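Local coordinates for protein FAD dependent oxidoreductase (Chelativorans sp. BNC1, PDB 6PXS) that acts as an iminodiacetate oxidase, a flavoprotein of the DadA oxidoreductase family that binds FAD, at residues Q223-H229 / E301-R307; V260-T264 / L281-Q285. All blocks are in the same frame, centred on the assembly; numbering follows the deposited sequence.

Overall arrangement
From the N terminus, the chain begins the FAD-binding region with strands 3-6 and 26-29, and returns to it late with strand 326-330. In between come strands 220-231, 251-254 and 258-261, helix 277-290 and strand 298-310. Interaction 1 pairs the first and last strands of this run and closes a loop of 71 residues. Nested inside it, interaction 2 closes 16 residues by laying helix 277-290 on the end of strand 258-261. Strand 220-231 lies between strands 258-261 and 298-310 in one antiparallel sheet, and Ile228 O is 3.0 Å from Val261 N, so the contacts adjoin. The helix covers the sheet face of Gln226 and Ile228; the flavin meets the other, beside Gly225 and Gly305.

Interaction 1 (Q223-H229 / E301-R307); sequences QKGQIIH and ETRVGFR. With FAD (flavin-adenine dinucleotide), chain E.
Arg303 and His229 both turn CG back beside their own backbone N (chi1 -58° and -71°), and the arginine then runs extended to NE, which carries its guanidinium across one face of the imidazole. The two planes are 22° apart, and His229 CE1 sits over the centre of the guanidinium, 3.3 Å from Arg303 CZ. Glu301 fixes the rotation of that group: Arg303 NE and NH2 both grip Glu301 OE2, each at 3.1 Å, from the same face of the carboxylate. A leucine in place of Arg303 would probably leave the Glu301 carboxylate without its mate and take the guanidinium off one face of the His229 ring.

Underneath, the strands pair antiparallel, with Ile227 and Arg303 bonded both ways (Ile227 N to Arg303 O 3.0 Å, Arg303 N to Ile227 O 2.9 Å). Farther along, Gly225 pairs with Gly305, and a CB on Gly305 would run into the flavin methyl; Gly305 O is 3.5 Å from FAD C8M. The modelled Arg307 guanidinium lies near FAD C7, but its exact position is doubtful because NH1 comes too close to Thr264 O. One end of the strand pair thus spends its arginine on a carboxylate and an imidazole face, whereas the glycines at the other let the backbone come up against the dimethylbenzene side of the isoalloxazine.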
ATOM      1  N   GLN A 223     -23.285  -2.720  -5.910  1.00 38.78           N
ATOM      2  CA  GLN A 223     -23.484  -1.397  -5.322  1.00 38.66           C
ATOM      3  C   GLN A 223     -22.193  -1.038  -4.593  1.00 40.82           C
ATOM      4  O   GLN A 223     -21.933  -1.540  -3.495  1.00 45.74           O
ATOM      5  CB  GLN A 223     -24.682  -1.373  -4.377  1.00 41.69           C
ATOM      6  CG  GLN A 223     -25.007   0.015  -3.831  1.00 42.10           C
ATOM      7  CD  GLN A 223     -26.058  -0.010  -2.735  1.00 43.27           C
ATOM      8  OE1 GLN A 223     -25.911  -0.708  -1.730  1.00 46.68           O
ATOM      9  NE2 GLN A 223     -27.126   0.756  -2.922  1.00 42.07           N
ATOM     10  N   LYS A 224     -21.388  -0.176  -5.207  1.00 40.32           N
ATOM     11  CA  LYS A 224     -20.122   0.219  -4.607  1.00 40.65           C
ATOM     12  C   LYS A 224     -20.344   0.804  -3.216  1.00 44.70           C
ATOM     13  O   LYS A 224     -21.360   1.450  -2.940  1.00 42.71           O
ATOM     14  CB  LYS A 224     -19.413   1.236  -5.501  1.00 42.52           C
ATOM     15  CG  LYS A 224     -18.133   1.808  -4.918  1.00 42.38           C
ATOM     16  CD  LYS A 224     -17.444   2.710  -5.924  1.00 43.93           C
ATOM     17  CE  LYS A 224     -16.213   3.370  -5.332  1.00 47.05           C
ATOM     18  NZ  LYS A 224     -15.561   4.293  -6.304  1.00 50.35           N
ATOM     19  N   GLY A 225     -19.380   0.564  -2.333  1.00 44.18           N
ATOM     20  CA  GLY A 225     -19.417   1.122  -0.997  1.00 43.03           C
ATOM     21  C   GLY A 225     -18.035   1.425  -0.457  1.00 39.82           C
ATOM     22  O   GLY A 225     -17.170   0.547  -0.425  1.00 40.62           O
ATOM     23  N   GLN A 226     -17.815   2.665  -0.029  1.00 38.08           N
ATOM     24  CA  GLN A 226     -16.546   3.081   0.553  1.00 39.23           C
ATOM     25  C   GLN A 226     -16.707   3.200   2.063  1.00 37.90           C
ATOM     26  O   GLN A 226     -17.666   3.812   2.541  1.00 37.17           O
ATOM     27  CB  GLN A 226     -16.084   4.412  -0.042  1.00 35.57           C
ATOM     28  CG  GLN A 226     -16.082   4.435  -1.561  1.00 36.04           C
ATOM     29  CD  GLN A 226     -15.556   5.737  -2.127  1.00 37.44           C
ATOM     30  OE1 GLN A 226     -14.647   6.351  -1.569  1.00 37.57           O
ATOM     31  NE2 GLN A 226     -16.132   6.172  -3.242  1.00 38.54           N
ATOM     32  N   ILE A 227     -15.767   2.621   2.805  1.00 36.92           N
ATOM     33  CA  ILE A 227     -15.836   2.556   4.261  1.00 35.50           C
ATOM     34  C   ILE A 227     -14.490   2.989   4.822  1.00 38.47           C
ATOM     35  O   ILE A 227     -13.441   2.555   4.335  1.00 42.35           O
ATOM     36  CB  ILE A 227     -16.210   1.140   4.742  1.00 36.77           C
ATOM     37  CG1 ILE A 227     -16.385   1.111   6.260  1.00 38.95           C
ATOM     38  CG2 ILE A 227     -15.160   0.128   4.305  1.00 38.08           C
ATOM     39  CD1 ILE A 227     -17.029  -0.166   6.766  1.00 36.69           C
ATOM     40  N   ILE A 228     -14.519   3.844   5.844  1.00 38.56           N
ATOM     41  CA  ILE A 228     -13.316   4.455   6.398  1.00 38.57           C
ATOM     42  C   ILE A 228     -12.949   3.765   7.703  1.00 38.26           C
ATOM     43  O   ILE A 228     -13.822   3.429   8.512  1.00 40.42           O
ATOM     44  CB  ILE A 228     -13.516   5.969   6.614  1.00 38.47           C
ATOM     45  CG1 ILE A 228     -13.669   6.675   5.266  1.00 36.02           C
ATOM     46  CG2 ILE A 228     -12.350   6.549   7.406  1.00 40.93           C
ATOM     47  CD1 ILE A 228     -14.005   8.140   5.373  1.00 35.61           C
ATOM     48  N   HIS A 229     -11.650   3.566   7.912  1.00 39.48           N
ATOM     49  CA  HIS A 229     -11.117   2.973   9.132  1.00 37.78           C
ATOM     50  C   HIS A 229     -10.242   4.001   9.832  1.00 37.55           C
ATOM     51  O   HIS A 229      -9.296   4.523   9.234  1.00 36.86           O
ATOM     52  CB  HIS A 229     -10.319   1.704   8.822  1.00 38.01           C
ATOM     53  CG  HIS A 229     -11.167   0.552   8.385  1.00 40.64           C
ATOM     54  ND1 HIS A 229     -11.183  -0.654   9.051  1.00 41.85           N
ATOM     55  CD2 HIS A 229     -12.037   0.424   7.355  1.00 40.33           C
ATOM     56  CE1 HIS A 229     -12.022  -1.478   8.448  1.00 41.46           C
ATOM     57  NE2 HIS A 229     -12.554  -0.847   7.416  1.00 41.58           N
ATOM     58  N   GLU A 301      -6.933   3.748   6.470  1.00 41.55           N
ATOM     59  CA  GLU A 301      -7.264   3.232   5.148  1.00 42.39           C
ATOM     60  C   GLU A 301      -8.732   3.501   4.853  1.00 38.09           C
ATOM     61  O   GLU A 301      -9.504   3.903   5.727  1.00 34.74           O
ATOM     62  CB  GLU A 301      -6.962   1.733   5.036  1.00 44.20           C
ATOM     63  CG  GLU A 301      -7.696   0.858   6.045  1.00 45.89           C
ATOM     64  CD  GLU A 301      -7.701  -0.610   5.651  1.00 50.38           C
ATOM     65  OE1 GLU A 301      -7.570  -0.903   4.444  1.00 49.61           O
ATOM     66  OE2 GLU A 301      -7.834  -1.471   6.549  1.00 50.83           O
ATOM     67  N   THR A 302      -9.102   3.271   3.593  1.00 38.49           N
ATOM     68  CA  THR A 302     -10.488   3.364   3.140  1.00 35.22           C
ATOM     69  C   THR A 302     -10.733   2.203   2.187  1.00 34.39           C
ATOM     70  O   THR A 302     -10.166   2.171   1.091  1.00 33.98           O
ATOM     71  CB  THR A 302     -10.764   4.700   2.453  1.00 36.12           C
ATOM     72  OG1 THR A 302     -10.593   5.767   3.393  1.00 41.11           O
ATOM     73  CG2 THR A 302     -12.182   4.736   1.895  1.00 34.92           C
ATOM     74  N   ARG A 303     -11.573   1.260   2.597  1.00 35.22           N
ATOM     75  CA  ARG A 303     -11.826   0.067   1.806  1.00 34.65           C
ATOM     76  C   ARG A 303     -12.972   0.300   0.829  1.00 31.46           C
ATOM     77  O   ARG A 303     -13.793   1.206   0.994  1.00 27.51           O
ATOM     78  CB  ARG A 303     -12.144  -1.121   2.713  1.00 31.96           C
ATOM     79  CG  ARG A 303     -11.048  -1.428   3.714  1.00 33.27           C
ATOM     80  CD  ARG A 303     -11.380  -2.650   4.544  1.00 36.10           C
ATOM     81  NE  ARG A 303     -10.418  -2.846   5.622  1.00 40.09           N
ATOM     82  CZ  ARG A 303     -10.529  -3.779   6.561  1.00 41.04           C
ATOM     83  NH1 ARG A 303     -11.563  -4.608   6.558  1.00 40.16           N
ATOM     84  NH2 ARG A 303      -9.606  -3.880   7.508  1.00 43.75           N
ATOM     85  N   VAL A 304     -13.012  -0.535  -0.207  1.00 33.49           N
ATOM     86  CA  VAL A 304     -14.052  -0.485  -1.224  1.00 35.97           C
ATOM     87  C   VAL A 304     -14.626  -1.882  -1.398  1.00 36.43           C
ATOM     88  O   VAL A 304     -13.884  -2.871  -1.436  1.00 35.87           O
ATOM     89  CB  VAL A 304     -13.519   0.051  -2.568  1.00 40.32           C
ATOM     90  CG1 VAL A 304     -14.604  -0.028  -3.637  1.00 39.67           C
ATOM     91  CG2 VAL A 304     -13.018   1.477  -2.409  1.00 42.00           C
ATOM     92  N   GLY A 305     -15.948  -1.959  -1.504  1.00 38.15           N
ATOM     93  CA  GLY A 305     -16.620  -3.228  -1.686  1.00 38.33           C
ATOM     94  C   GLY A 305     -17.871  -3.086  -2.524  1.00 37.41           C
ATOM     95  O   GLY A 305     -18.572  -2.073  -2.433  1.00 34.34           O
ATOM     96  N   PHE A 306     -18.161  -4.090  -3.347  1.00 38.08           N
ATOM     97  CA  PHE A 306     -19.345  -4.096  -4.197  1.00 34.21           C
ATOM     98  C   PHE A 306     -20.382  -5.018  -3.564  1.00 33.78           C
ATOM     99  O   PHE A 306     -20.220  -6.243  -3.568  1.00 32.25           O
ATOM    100  CB  PHE A 306     -18.997  -4.547  -5.614  1.00 35.37           C
ATOM    101  CG  PHE A 306     -17.876  -3.762  -6.244  1.00 35.20           C
ATOM    102  CD1 PHE A 306     -18.016  -2.408  -6.501  1.00 35.03           C
ATOM    103  CD2 PHE A 306     -16.689  -4.385  -6.595  1.00 34.38           C
ATOM    104  CE1 PHE A 306     -16.987  -1.688  -7.087  1.00 35.61           C
ATOM    105  CE2 PHE A 306     -15.659  -3.670  -7.182  1.00 33.87           C
ATOM    106  CZ  PHE A 306     -15.808  -2.324  -7.427  1.00 34.54           C
ATOM    107  N   ARG A 307     -21.438  -4.430  -3.013  1.00 35.42           N
ATOM    108  CA  ARG A 307     -22.487  -5.227  -2.400  1.00 38.91           C
ATOM    109  C   ARG A 307     -23.270  -5.975  -3.478  1.00 39.53           C
ATOM    110  O   ARG A 307     -23.593  -5.401  -4.522  1.00 42.57           O
ATOM    111  CB  ARG A 307     -23.446  -4.343  -1.607  1.00 42.34           C
ATOM    112  CG  ARG A 307     -22.814  -3.555  -0.479  1.00 38.92           C
ATOM    113  CD  ARG A 307     -23.833  -2.611   0.136  1.00 41.12           C
ATOM    114  NE  ARG A 307     -23.397  -1.219   0.065  1.00 43.31           N
ATOM    115  CZ  ARG A 307     -22.908  -0.521   1.087  1.00 42.95           C
ATOM    116  NH1 ARG A 307     -22.536   0.735   0.899  1.00 40.30           N
ATOM    117  NH2 ARG A 307     -22.795  -1.063   2.293  1.00 44.59           N
TER
HETATM  118  PA  FAD E 401     -18.551 -11.625  -1.892  1.00 34.20           P
HETATM  119  O1A FAD E 401     -18.190 -10.533  -2.828  1.00 31.30           O
HETATM  120  O2A FAD E 401     -17.960 -11.468  -0.488  1.00 37.43           O
HETATM  121  O5B FAD E 401     -18.167 -13.034  -2.465  1.00 36.36           O
HETATM  122  C5B FAD E 401     -18.066 -13.265  -3.885  1.00 41.88           C
HETATM  123  C4B FAD E 401     -16.823 -14.074  -4.153  1.00 43.79           C
HETATM  124  O4B FAD E 401     -17.018 -14.885  -5.336  1.00 50.20           O
HETATM  125  C3B FAD E 401     -15.564 -13.244  -4.407  1.00 41.67           C
HETATM  126  O3B FAD E 401     -14.439 -13.841  -3.773  1.00 38.21           O
HETATM  127  C2B FAD E 401     -15.437 -13.278  -5.931  1.00 48.53           C
HETATM  128  O2B FAD E 401     -14.094 -13.105  -6.367  1.00 45.90           O
HETATM  129  C1B FAD E 401     -15.933 -14.691  -6.216  1.00 50.04           C
HETATM  130  N9A FAD E 401     -16.394 -14.908  -7.583  1.00 64.90           N
HETATM  131  C8A FAD E 401     -17.367 -14.215  -8.253  1.00 49.07           C
HETATM  132  N7A FAD E 401     -17.569 -14.631  -9.480  1.00 55.79           N
HETATM  133  C5A FAD E 401     -16.663 -15.671  -9.627  1.00 55.82           C
HETATM  134  C6A FAD E 401     -16.374 -16.533 -10.702  1.00 55.56           C
HETATM  135  N6A FAD E 401     -16.992 -16.482 -11.885  1.00 53.75           N
HETATM  136  N1A FAD E 401     -15.410 -17.463 -10.517  1.00 51.65           N
HETATM  137  C2A FAD E 401     -14.784 -17.522  -9.339  1.00 53.95           C
HETATM  138  N3A FAD E 401     -14.975 -16.762  -8.258  1.00 49.50           N
HETATM  139  C4A FAD E 401     -15.932 -15.851  -8.467  1.00 52.75           C
HETATM  140  N1  FAD E 401     -23.365  -6.468   5.999  1.00 48.07           N
HETATM  141  C2  FAD E 401     -23.767  -6.507   7.303  1.00 48.59           C
HETATM  142  O2  FAD E 401     -24.486  -7.416   7.732  1.00 50.66           O
HETATM  143  N3  FAD E 401     -23.363  -5.513   8.177  1.00 44.09           N
HETATM  144  C4  FAD E 401     -22.564  -4.433   7.861  1.00 44.82           C
HETATM  145  O4  FAD E 401     -22.271  -3.609   8.724  1.00 46.56           O
HETATM  146  C4X FAD E 401     -22.145  -4.399   6.472  1.00 44.58           C
HETATM  147  N5  FAD E 401     -21.387  -3.412   6.086  1.00 42.04           N
HETATM  148  C5X FAD E 401     -20.985  -3.378   4.760  1.00 39.85           C
HETATM  149  C6  FAD E 401     -20.174  -2.328   4.332  1.00 41.20           C
HETATM  150  C7  FAD E 401     -19.739  -2.251   3.013  1.00 39.97           C
HETATM  151  C7M FAD E 401     -18.865  -1.101   2.587  1.00 40.53           C
HETATM  152  C8  FAD E 401     -20.128  -3.239   2.095  1.00 40.98           C
HETATM  153  C8M FAD E 401     -19.676  -3.181   0.659  1.00 45.61           C
HETATM  154  C9  FAD E 401     -20.937  -4.288   2.521  1.00 39.84           C
HETATM  155  C9A FAD E 401     -21.367  -4.366   3.841  1.00 38.25           C
HETATM  156  N10 FAD E 401     -22.185  -5.419   4.302  1.00 38.61           N
HETATM  157  C10 FAD E 401     -22.597  -5.463   5.614  1.00 44.05           C
HETATM  158  C1' FAD E 401     -22.634  -6.479   3.384  1.00 37.09           C
HETATM  159  C2' FAD E 401     -21.657  -7.649   3.289  1.00 37.57           C
HETATM  160  O2' FAD E 401     -20.311  -7.173   3.291  1.00 38.44           O
HETATM  161  C3' FAD E 401     -21.917  -8.410   1.988  1.00 35.71           C
HETATM  162  O3' FAD E 401     -23.321  -8.527   1.788  1.00 39.32           O
HETATM  163  C4' FAD E 401     -21.309  -9.811   1.941  1.00 35.02           C
HETATM  164  O4' FAD E 401     -19.903  -9.715   2.161  1.00 34.98           O
HETATM  165  C5' FAD E 401     -21.587 -10.492   0.617  1.00 37.30           C
HETATM  166  O5' FAD E 401     -20.912 -11.767   0.588  1.00 36.52           O
HETATM  167  P   FAD E 401     -20.901 -12.648  -0.716  1.00 36.98           P
HETATM  168  O1P FAD E 401     -22.338 -12.795  -1.226  1.00 41.73           O
HETATM  169  O2P FAD E 401     -20.162 -13.921  -0.522  1.00 34.01           O
HETATM  170  O3P FAD E 401     -20.126 -11.716  -1.746  1.00 38.96           O

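Interaction 2 (V260-T264 / L281-Q285); sequences VVGAT and LEVLQ
Helix 277-290 packs on a face of the antiparallel sheet where strand 258-261 runs out into a loop, and Val283 is the helix residue that makes most of the contact, meeting Val261 and Thr264. Its two methyls divide the work. Val283 CG1, anti to the backbone N (chi1 176°), reaches the strand and lies 3.6 Å from Val261 CG1 and 3.8 Å from Val261 CB, the two valines overlapping while they point opposite ways. Val283 CG2 turns to the loop instead and touches Thr264 CG2 at 3.7 Å, the threonine side chain standing roughly perpendicular to that of the valine. Between these two points the carbonyl of Gly262 faces the valine methyls; its modelled closeness is doubtful, given the poor order of the glycine and the resolution. The CA atoms of Gly262 and Val283, 6.2 Å apart, are the nearest such pair between the segments.

No hydrogen bond joins the two segments, and the contact is carried by methyl groups. Thr264 can give its methyl to the helix because its hydroxyl faces elsewhere: OG1 is hydrogen-bonded to the backbone N of Gln226 and to Glu266 OE1. Glu282 adds a loose touch at the margin, its OE2 4.3 Å from Thr264 CG2. Ala263 points away from the helix and touches the FAD, so this short loop has the cofactor on one side and the helix on the other. Along the helix, Leu281 and Leu284 pack on Leu281 of the second subunit. A helix on one face of an antiparallel sheet whose other face meets the flavin is consistent with the domain that DAO-type flavoproteins carry beside their Rossmann-type FAD domain.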
ATOM      1  N   VAL A 260     -14.495   2.331  12.770  1.00 32.14           N
ATOM      2  CA  VAL A 260     -14.937   2.286  11.381  1.00 30.87           C
ATOM      3  C   VAL A 260     -16.189   3.140  11.251  1.00 34.76           C
ATOM      4  O   VAL A 260     -17.022   3.170  12.165  1.00 35.81           O
ATOM      5  CB  VAL A 260     -15.204   0.837  10.929  1.00 31.75           C
ATOM      6  CG1 VAL A 260     -15.540   0.792   9.450  1.00 29.09           C
ATOM      7  CG2 VAL A 260     -14.000  -0.046  11.241  1.00 33.16           C
ATOM      8  N   VAL A 261     -16.325   3.829  10.119  1.00 42.30           N
ATOM      9  CA  VAL A 261     -17.406   4.787   9.921  1.00 48.65           C
ATOM     10  C   VAL A 261     -18.250   4.368   8.723  1.00 61.80           C
ATOM     11  O   VAL A 261     -17.755   3.775   7.759  1.00 53.86           O
ATOM     12  CB  VAL A 261     -16.864   6.219   9.737  1.00 42.08           C
ATOM     13  CG1 VAL A 261     -18.006   7.223   9.706  1.00 37.77           C
ATOM     14  CG2 VAL A 261     -15.892   6.558  10.853  1.00 37.05           C
ATOM     15  N   GLY A 262     -19.540   4.711   8.789  1.00 74.20           N
ATOM     16  CA  GLY A 262     -20.541   4.275   7.834  1.00 72.68           C
ATOM     17  C   GLY A 262     -20.135   4.405   6.382  1.00 71.04           C
ATOM     18  O   GLY A 262     -19.311   5.253   6.033  1.00 78.51           O
ATOM     19  N   ALA A 263     -20.718   3.573   5.528  1.00 61.45           N
ATOM     20  CA  ALA A 263     -20.281   3.439   4.149  1.00 58.10           C
ATOM     21  C   ALA A 263     -21.199   4.195   3.195  1.00 50.15           C
ATOM     22  O   ALA A 263     -22.307   4.610   3.541  1.00 47.93           O
ATOM     23  CB  ALA A 263     -20.217   1.960   3.756  1.00 60.82           C
ATOM     24  N   THR A 264     -20.710   4.366   1.969  1.00 43.86           N
ATOM     25  CA  THR A 264     -21.487   4.960   0.896  1.00 41.65           C
ATOM     26  C   THR A 264     -22.375   3.902   0.249  1.00 40.46           C
ATOM     27  O   THR A 264     -22.187   2.699   0.436  1.00 41.32           O
ATOM     28  CB  THR A 264     -20.566   5.583  -0.156  1.00 41.64           C
ATOM     29  OG1 THR A 264     -19.744   4.566  -0.742  1.00 40.11           O
ATOM     30  CG2 THR A 264     -19.674   6.647   0.469  1.00 38.36           C
ATOM     31  N   LEU A 281     -15.780  12.262   1.503  1.00 38.27           N
ATOM     32  CA  LEU A 281     -16.328  13.451   2.147  1.00 34.10           C
ATOM     33  C   LEU A 281     -17.640  13.127   2.849  1.00 38.12           C
ATOM     34  O   LEU A 281     -17.834  13.473   4.019  1.00 40.88           O
ATOM     35  CB  LEU A 281     -16.527  14.563   1.115  1.00 35.23           C
ATOM     36  CG  LEU A 281     -17.180  15.857   1.617  1.00 35.40           C
ATOM     37  CD1 LEU A 281     -16.304  16.552   2.649  1.00 36.86           C
ATOM     38  CD2 LEU A 281     -17.478  16.799   0.462  1.00 33.31           C
ATOM     39  N   GLU A 282     -18.554  12.455   2.145  1.00 40.37           N
ATOM     40  CA  GLU A 282     -19.855  12.146   2.726  1.00 41.79           C
ATOM     41  C   GLU A 282     -19.708  11.359   4.021  1.00 43.00           C
ATOM     42  O   GLU A 282     -20.392  11.643   5.012  1.00 43.70           O
ATOM     43  CB  GLU A 282     -20.705  11.369   1.721  1.00 45.58           C
ATOM     44  CG  GLU A 282     -21.084  12.166   0.483  1.00 50.35           C
ATOM     45  CD  GLU A 282     -21.834  11.334  -0.537  1.00 57.00           C
ATOM     46  OE1 GLU A 282     -22.243  11.892  -1.580  1.00 56.81           O
ATOM     47  OE2 GLU A 282     -22.012  10.119  -0.297  1.00 60.44           O
ATOM     48  N   VAL A 283     -18.814  10.369   4.036  1.00 41.53           N
ATOM     49  CA  VAL A 283     -18.632   9.560   5.236  1.00 39.98           C
ATOM     50  C   VAL A 283     -18.025  10.395   6.355  1.00 41.57           C
ATOM     51  O   VAL A 283     -18.456  10.315   7.512  1.00 43.08           O
ATOM     52  CB  VAL A 283     -17.770   8.325   4.917  1.00 39.29           C
ATOM     53  CG1 VAL A 283     -17.504   7.524   6.179  1.00 37.69           C
ATOM     54  CG2 VAL A 283     -18.449   7.458   3.866  1.00 39.58           C
ATOM     55  N   LEU A 284     -17.018  11.210   6.034  1.00 39.91           N
ATOM     56  CA  LEU A 284     -16.382  12.030   7.061  1.00 38.79           C
ATOM     57  C   LEU A 284     -17.376  13.005   7.684  1.00 37.47           C
ATOM     58  O   LEU A 284     -17.374  13.209   8.903  1.00 36.94           O
ATOM     59  CB  LEU A 284     -15.189  12.779   6.466  1.00 39.11           C
ATOM     60  CG  LEU A 284     -13.979  11.919   6.087  1.00 36.59           C
ATOM     61  CD1 LEU A 284     -12.964  12.725   5.289  1.00 38.38           C
ATOM     62  CD2 LEU A 284     -13.325  11.332   7.329  1.00 34.22           C
ATOM     63  N   GLN A 285     -18.236  13.616   6.864  1.00 37.18           N
ATOM     64  CA  GLN A 285     -19.227  14.546   7.397  1.00 39.12           C
ATOM     65  C   GLN A 285     -20.159  13.849   8.378  1.00 39.41           C
ATOM     66  O   GLN A 285     -20.411  14.349   9.480  1.00 39.05           O
ATOM     67  CB  GLN A 285     -20.028  15.173   6.255  1.00 41.76           C
ATOM     68  CG  GLN A 285     -19.321  16.310   5.544  1.00 43.23           C
ATOM     69  CD  GLN A 285     -20.159  16.899   4.425  1.00 44.68           C
ATOM     70  OE1 GLN A 285     -21.349  16.605   4.305  1.00 45.65           O
ATOM     71  NE2 GLN A 285     -19.540  17.732   3.595  1.00 46.14           N
TER